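Lipocalin (PDB 3BRN) binds serotonin inside its lipocalin beta barrel and is probably an amine-scavenging protein of a soft tick. Local coordinates at residues F13-Y27 and V97-R109. Numbering follows the deposited sequence.
Sequences FQAYKSVNGPGNGGY and VLFSDYRSCDVMR. With SRO (serotonin), chain C.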
loop_
_atom_site.group_PDB
_atom_site.type_symbol
_atom_site.label_atom_id
_atom_site.label_comp_id
_atom_site.label_asym_id
_atom_site.label_seq_id
_atom_site.Cartn_x
_atom_site.Cartn_y
_atom_site.Cartn_z
ATOM N N PHE A 13 9.089 -4.043 11.454
ATOM C CA PHE A 13 8.370 -2.986 10.757
ATOM C C PHE A 13 6.998 -2.757 11.380
ATOM O O PHE A 13 6.228 -3.698 11.577
ATOM C CB PHE A 13 8.225 -3.324 9.273
ATOM C CG PHE A 13 9.527 -3.333 8.523
ATOM C CD1 PHE A 13 10.089 -2.151 8.073
ATOM C CD2 PHE A 13 10.188 -4.523 8.270
ATOM C CE1 PHE A 13 11.287 -2.155 7.382
ATOM C CE2 PHE A 13 11.385 -4.534 7.580
ATOM C CZ PHE A 13 11.935 -3.348 7.136
ATOM N N GLN A 14 6.702 -1.500 11.687
ATOM C CA GLN A 14 5.528 -1.147 12.481
ATOM C C GLN A 14 4.385 -0.664 11.588
ATOM O O GLN A 14 4.507 0.371 10.933
ATOM C CB GLN A 14 5.890 -0.072 13.507
ATOM C CG GLN A 14 6.988 -0.499 14.461
ATOM C CD GLN A 14 7.491 0.643 15.315
ATOM O OE1 GLN A 14 8.310 1.449 14.867
ATOM N NE2 GLN A 14 7.041 0.693 16.568
ATOM N N ALA A 15 3.310 -1.453 11.538
ATOM C CA ALA A 15 2.116 -1.142 10.776
ATOM C C ALA A 15 1.499 0.246 10.976
ATOM O O ALA A 15 1.107 0.881 10.008
ATOM C CB ALA A 15 1.073 -2.242 10.944
ATOM N N TYR A 16 1.355 0.715 12.212
ATOM C CA TYR A 16 0.792 2.049 12.381
ATOM C C TYR A 16 1.655 3.127 11.700
ATOM O O TYR A 16 1.125 4.017 11.052
ATOM C CB TYR A 16 0.502 2.380 13.858
ATOM C CG TYR A 16 1.696 2.823 14.641
ATOM C CD1 TYR A 16 2.488 1.898 15.311
ATOM C CD2 TYR A 16 1.955 4.174 14.844
ATOM C CE1 TYR A 16 3.543 2.303 16.090
ATOM C CE2 TYR A 16 3.017 4.586 15.615
ATOM C CZ TYR A 16 3.809 3.644 16.233
ATOM O OH TYR A 16 4.901 4.029 16.967
ATOM N N LYS A 17 2.979 2.981 11.753
ATOM C CA LYS A 17 3.869 3.908 11.057
ATOM C C LYS A 17 3.769 3.795 9.535
ATOM O O LYS A 17 3.865 4.791 8.825
ATOM C CB LYS A 17 5.320 3.722 11.510
ATOM C CG LYS A 17 5.633 4.348 12.854
ATOM C CD LYS A 17 6.679 3.555 13.591
ATOM C CE LYS A 17 7.220 4.323 14.776
ATOM N NZ LYS A 17 8.374 5.171 14.385
ATOM N N SER A 18 3.626 2.578 9.025
ATOM C CA SER A 18 3.406 2.394 7.604
ATOM C C SER A 18 2.085 3.054 7.154
ATOM O O SER A 18 2.029 3.744 6.134
ATOM C CB SER A 18 3.387 0.893 7.257
ATOM O OG SER A 18 2.997 0.720 5.905
ATOM N N VAL A 19 1.011 2.777 7.876
ATOM C CA VAL A 19 -0.313 3.273 7.510
ATOM C C VAL A 19 -0.412 4.802 7.648
ATOM O O VAL A 19 -1.066 5.463 6.846
ATOM C CB VAL A 19 -1.404 2.594 8.363
ATOM C CG1 VAL A 19 -2.772 3.252 8.144
ATOM C CG2 VAL A 19 -1.432 1.086 8.096
ATOM N N ASN A 20 0.244 5.393 8.623
ATOM C CA ASN A 20 0.331 6.834 8.681
ATOM C C ASN A 20 1.218 7.445 7.645
ATOM O O ASN A 20 0.962 8.504 7.189
ATOM C CB ASN A 20 0.842 7.272 10.029
ATOM C CG ASN A 20 -0.129 7.070 11.108
ATOM O OD1 ASN A 20 -1.306 7.124 10.925
ATOM N ND2 ASN A 20 0.379 6.870 12.273
ATOM N N GLY A 21 2.307 6.792 7.328
ATOM C CA GLY A 21 3.215 7.256 6.293
ATOM C C GLY A 21 3.752 8.647 6.578
ATOM O O GLY A 21 3.926 9.020 7.737
ATOM N N PRO A 22 3.852 9.481 5.532
ATOM C CA PRO A 22 4.445 10.806 5.678
ATOM C C PRO A 22 3.549 11.727 6.495
ATOM O O PRO A 22 3.956 12.837 6.843
ATOM C CB PRO A 22 4.523 11.301 4.236
ATOM C CG PRO A 22 3.333 10.678 3.584
ATOM C CD PRO A 22 3.179 9.318 4.230
ATOM N N GLY A 23 2.326 11.283 6.766
ATOM C CA GLY A 23 1.363 12.089 7.512
ATOM C C GLY A 23 0.438 12.918 6.635
ATOM O O GLY A 23 -0.174 13.884 7.097
ATOM N N ASN A 24 0.321 12.528 5.370
ATOM C CA ASN A 24 -0.530 13.229 4.408
ATOM C C ASN A 24 -0.709 12.366 3.160
ATOM O O ASN A 24 -0.030 11.346 3.011
ATOM C CB ASN A 24 0.096 14.575 4.019
ATOM C CG ASN A 24 1.359 14.417 3.186
ATOM O OD1 ASN A 24 1.297 14.196 1.978
ATOM N ND2 ASN A 24 2.508 14.623 3.813
ATOM N N GLY A 25 -1.674 12.736 2.318
ATOM C CA GLY A 25 -1.880 12.081 1.025
ATOM C C GLY A 25 -2.343 10.633 1.088
ATOM O O GLY A 25 -3.261 10.277 1.858
ATOM N N GLY A 26 -1.758 9.812 0.218
ATOM C CA GLY A 26 -2.141 8.410 0.116
ATOM C C GLY A 26 -1.169 7.601 -0.714
ATOM O O GLY A 26 -0.121 8.106 -1.116
ATOM N N TYR A 27 -1.514 6.329 -0.923
ATOM C CA TYR A 27 -0.642 5.356 -1.577
ATOM C C TYR A 27 -1.367 4.664 -2.736
ATOM O O TYR A 27 -2.503 4.203 -2.583
ATOM C CB TYR A 27 -0.167 4.302 -0.562
ATOM C CG TYR A 27 0.874 4.805 0.417
ATOM C CD1 TYR A 27 2.212 4.463 0.278
ATOM C CD2 TYR A 27 0.499 5.538 1.533
ATOM C CE1 TYR A 27 3.173 4.928 1.180
ATOM C CE2 TYR A 27 1.424 5.985 2.437
ATOM C CZ TYR A 27 2.752 5.662 2.275
ATOM O OH TYR A 27 3.662 6.182 3.157
ATOM N N VAL A 97 3.400 -5.930 6.660
ATOM C CA VAL A 97 4.427 -5.018 6.168
ATOM C C VAL A 97 5.783 -5.724 6.162
ATOM O O VAL A 97 6.290 -6.068 7.214
ATOM C CB VAL A 97 4.504 -3.743 7.009
ATOM C CG1 VAL A 97 5.420 -2.728 6.331
ATOM C CG2 VAL A 97 3.098 -3.156 7.224
ATOM N N LEU A 98 6.323 -6.001 4.976
ATOM C CA LEU A 98 7.614 -6.691 4.879
ATOM C C LEU A 98 8.732 -5.667 4.937
ATOM O O LEU A 98 9.853 -5.985 5.289
ATOM C CB LEU A 98 7.696 -7.477 3.570
ATOM C CG LEU A 98 6.551 -8.474 3.370
ATOM C CD1 LEU A 98 6.779 -9.185 2.063
ATOM C CD2 LEU A 98 6.504 -9.456 4.557
ATOM N N PHE A 99 8.440 -4.465 4.453
ATOM C CA PHE A 99 9.392 -3.369 4.497
ATOM C C PHE A 99 8.688 -2.036 4.294
ATOM O O PHE A 99 7.705 -1.948 3.581
ATOM C CB PHE A 99 10.493 -3.559 3.442
ATOM C CG PHE A 99 11.414 -2.377 3.305
ATOM C CD1 PHE A 99 12.538 -2.256 4.109
ATOM C CD2 PHE A 99 11.159 -1.395 2.363
ATOM C CE1 PHE A 99 13.379 -1.156 3.996
ATOM C CE2 PHE A 99 11.982 -0.287 2.261
ATOM C CZ PHE A 99 13.106 -0.182 3.061
ATOM N N SER A 100 9.194 -0.980 4.921
ATOM C CA SER A 100 8.616 0.340 4.694
ATOM C C SER A 100 9.630 1.380 5.111
ATOM O O SER A 100 10.496 1.087 5.929
ATOM C CB SER A 100 7.352 0.504 5.534
ATOM O OG SER A 100 6.713 1.735 5.245
ATOM N N ASP A 101 9.584 2.553 4.483
ATOM C CA ASP A 101 10.405 3.679 4.925
ATOM C C ASP A 101 9.536 4.716 5.638
ATOM O O ASP A 101 10.010 5.774 6.045
ATOM C CB ASP A 101 11.181 4.299 3.755
ATOM C CG ASP A 101 10.279 4.989 2.747
ATOM O OD1 ASP A 101 9.038 4.940 2.904
ATOM O OD2 ASP A 101 10.822 5.590 1.799
ATOM N N TYR A 102 8.254 4.398 5.785
ATOM C CA TYR A 102 7.359 5.188 6.623
ATOM C C TYR A 102 7.065 6.545 5.992
ATOM O O TYR A 102 6.569 7.454 6.656
ATOM C CB TYR A 102 7.958 5.375 8.017
ATOM C CG TYR A 102 8.100 4.090 8.801
ATOM C CD1 TYR A 102 7.341 2.972 8.482
ATOM C CD2 TYR A 102 8.994 3.994 9.860
ATOM C CE1 TYR A 102 7.467 1.796 9.196
ATOM C CE2 TYR A 102 9.127 2.822 10.579
ATOM C CZ TYR A 102 8.362 1.726 10.243
ATOM O OH TYR A 102 8.491 0.556 10.956
ATOM N N ARG A 103 7.374 6.673 4.706
ATOM C CA ARG A 103 7.375 7.973 4.045
ATOM C C ARG A 103 6.793 7.878 2.638
ATOM O O ARG A 103 5.760 8.479 2.342
ATOM C CB ARG A 103 8.793 8.544 3.989
ATOM C CG ARG A 103 9.140 9.461 5.151
ATOM C CD ARG A 103 10.418 10.237 4.879
ATOM N NE ARG A 103 11.609 9.415 5.067
ATOM C CZ ARG A 103 12.829 9.901 5.272
ATOM N NH1 ARG A 103 13.023 11.212 5.316
ATOM N NH2 ARG A 103 13.855 9.077 5.433
ATOM N N SER A 104 7.461 7.119 1.776
ATOM C CA SER A 104 7.129 7.099 0.357
ATOM C C SER A 104 6.609 5.769 -0.171
ATOM O O SER A 104 5.890 5.738 -1.169
ATOM C CB SER A 104 8.325 7.564 -0.479
ATOM O OG SER A 104 9.449 6.731 -0.270
ATOM N N CYS A 105 7.053 4.665 0.418
ATOM C CA CYS A 105 6.736 3.361 -0.160
ATOM C C CYS A 105 6.698 2.235 0.868
ATOM O O CYS A 105 7.330 2.318 1.922
ATOM C CB CYS A 105 7.720 3.028 -1.291
ATOM S SG CYS A 105 9.425 2.836 -0.727
ATOM N N ASP A 106 5.976 1.171 0.565
ATOM C CA ASP A 106 5.887 -0.005 1.393
ATOM C C ASP A 106 6.001 -1.231 0.523
ATOM O O ASP A 106 5.551 -1.215 -0.594
ATOM C CB ASP A 106 4.535 -0.122 2.054
ATOM C CG ASP A 106 4.081 1.126 2.702
ATOM O OD1 ASP A 106 4.688 1.564 3.661
ATOM O OD2 ASP A 106 3.061 1.622 2.284
ATOM N N VAL A 107 6.517 -2.318 1.057
ATOM C CA VAL A 107 6.341 -3.621 0.423
ATOM C C VAL A 107 5.546 -4.515 1.379
ATOM O O VAL A 107 5.916 -4.660 2.534
ATOM C CB VAL A 107 7.702 -4.264 0.124
ATOM C CG1 VAL A 107 7.499 -5.696 -0.450
ATOM C CG2 VAL A 107 8.488 -3.353 -0.835
ATOM N N MET A 108 4.478 -5.127 0.874
ATOM C CA MET A 108 3.559 -5.882 1.701
ATOM C C MET A 108 3.474 -7.319 1.195
ATOM O O MET A 108 3.660 -7.588 -0.003
ATOM C CB MET A 108 2.136 -5.300 1.567
ATOM C CG MET A 108 1.994 -3.812 1.849
ATOM S SD MET A 108 2.558 -3.331 3.478
ATOM C CE MET A 108 1.702 -1.755 3.631
ATOM N N ARG A 109 2.990 -8.191 2.074
ATOM C CA ARG A 109 2.357 -9.431 1.627
ATOM C C ARG A 109 0.847 -9.198 1.812
ATOM O O ARG A 109 0.406 -8.932 2.916
ATOM C CB ARG A 109 2.805 -10.621 2.478
ATOM C CG ARG A 109 2.266 -11.965 1.962
ATOM C CD ARG A 109 2.733 -13.144 2.832
ATOM N NE ARG A 109 4.186 -13.275 2.792
ATOM C CZ ARG A 109 5.000 -13.090 3.828
ATOM N NH1 ARG A 109 4.513 -12.907 5.053
ATOM N NH2 ARG A 109 6.312 -13.128 3.638
HETATM O OH SRO C . -4.941 1.693 5.317
HETATM C CZ3 SRO C . -4.285 0.732 4.587
HETATM C CH2 SRO C . -4.901 -0.510 4.462
HETATM C CZ2 SRO C . -4.347 -1.491 3.636
HETATM C CE2 SRO C . -3.141 -1.189 3.021
HETATM N NE1 SRO C . -2.288 -1.877 2.220
HETATM C CD1 SRO C . -1.248 -1.077 1.882
HETATM C CG SRO C . -1.414 0.158 2.511
HETATM C CD2 SRO C . -2.598 0.066 3.238
HETATM C CE3 SRO C . -3.156 0.979 3.992
HETATM C CB SRO C . -0.463 1.327 2.437
HETATM C CA SRO C . 0.180 1.581 3.815
HETATM N NZ SRO C . 0.962 2.820 3.743
HETATM O O HOH W 1 4.984 4.134 4.338
#
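The carboxylate of D106 reaches S18 with one oxygen and serotonin with the other. D106 OD2 accepts from the ligand amine, serotonin NZ, at 2.8 Å, and the carbonyl O of S18 takes a second bond from the same nitrogen, so helix 15-20 and strand 105-109 grip the amine together. The other oxygen, D106 OD1, receives a short bond from S100 OG (2.6 Å), a weak one from S18 OG, and a third from a water that also bonds the Y27 hydroxyl. This buried network fixes the rotation of the carboxylate and probably favours its charged form opposite the amine. The Y27 ring lies with its face beneath serotonin NZ, which sits 3.4 Å above the ring plane and over its centre; the Y27 ring and D106 carboxylate planes are 30° apart. D106, Y27 and S18 thus hold the amine, M108 CE touches the indole and V19 lies by the ligand hydroxyl, in a lipocalin barrel one end of which is covered by helix 15-20. That helix is pinned by Y102. With CG turned beside its own backbone N, the tyrosine lays its ring under K17, whose CB stands over the ring centre at 3.6 Å from the centroid, while Y102 OH accepts an almost straight bond from Q14 N, the N-cap residue (2.8 Å, 174°). Before the helix, F13 presses one ring face onto the CA of F99, 3.6 Å from the centroid, and its ring meets that of F99 obliquely, planes at 69°. F99 and L98 both face V107 in a classic beta bulge, and the F99 ring continues outward to helix 131-140.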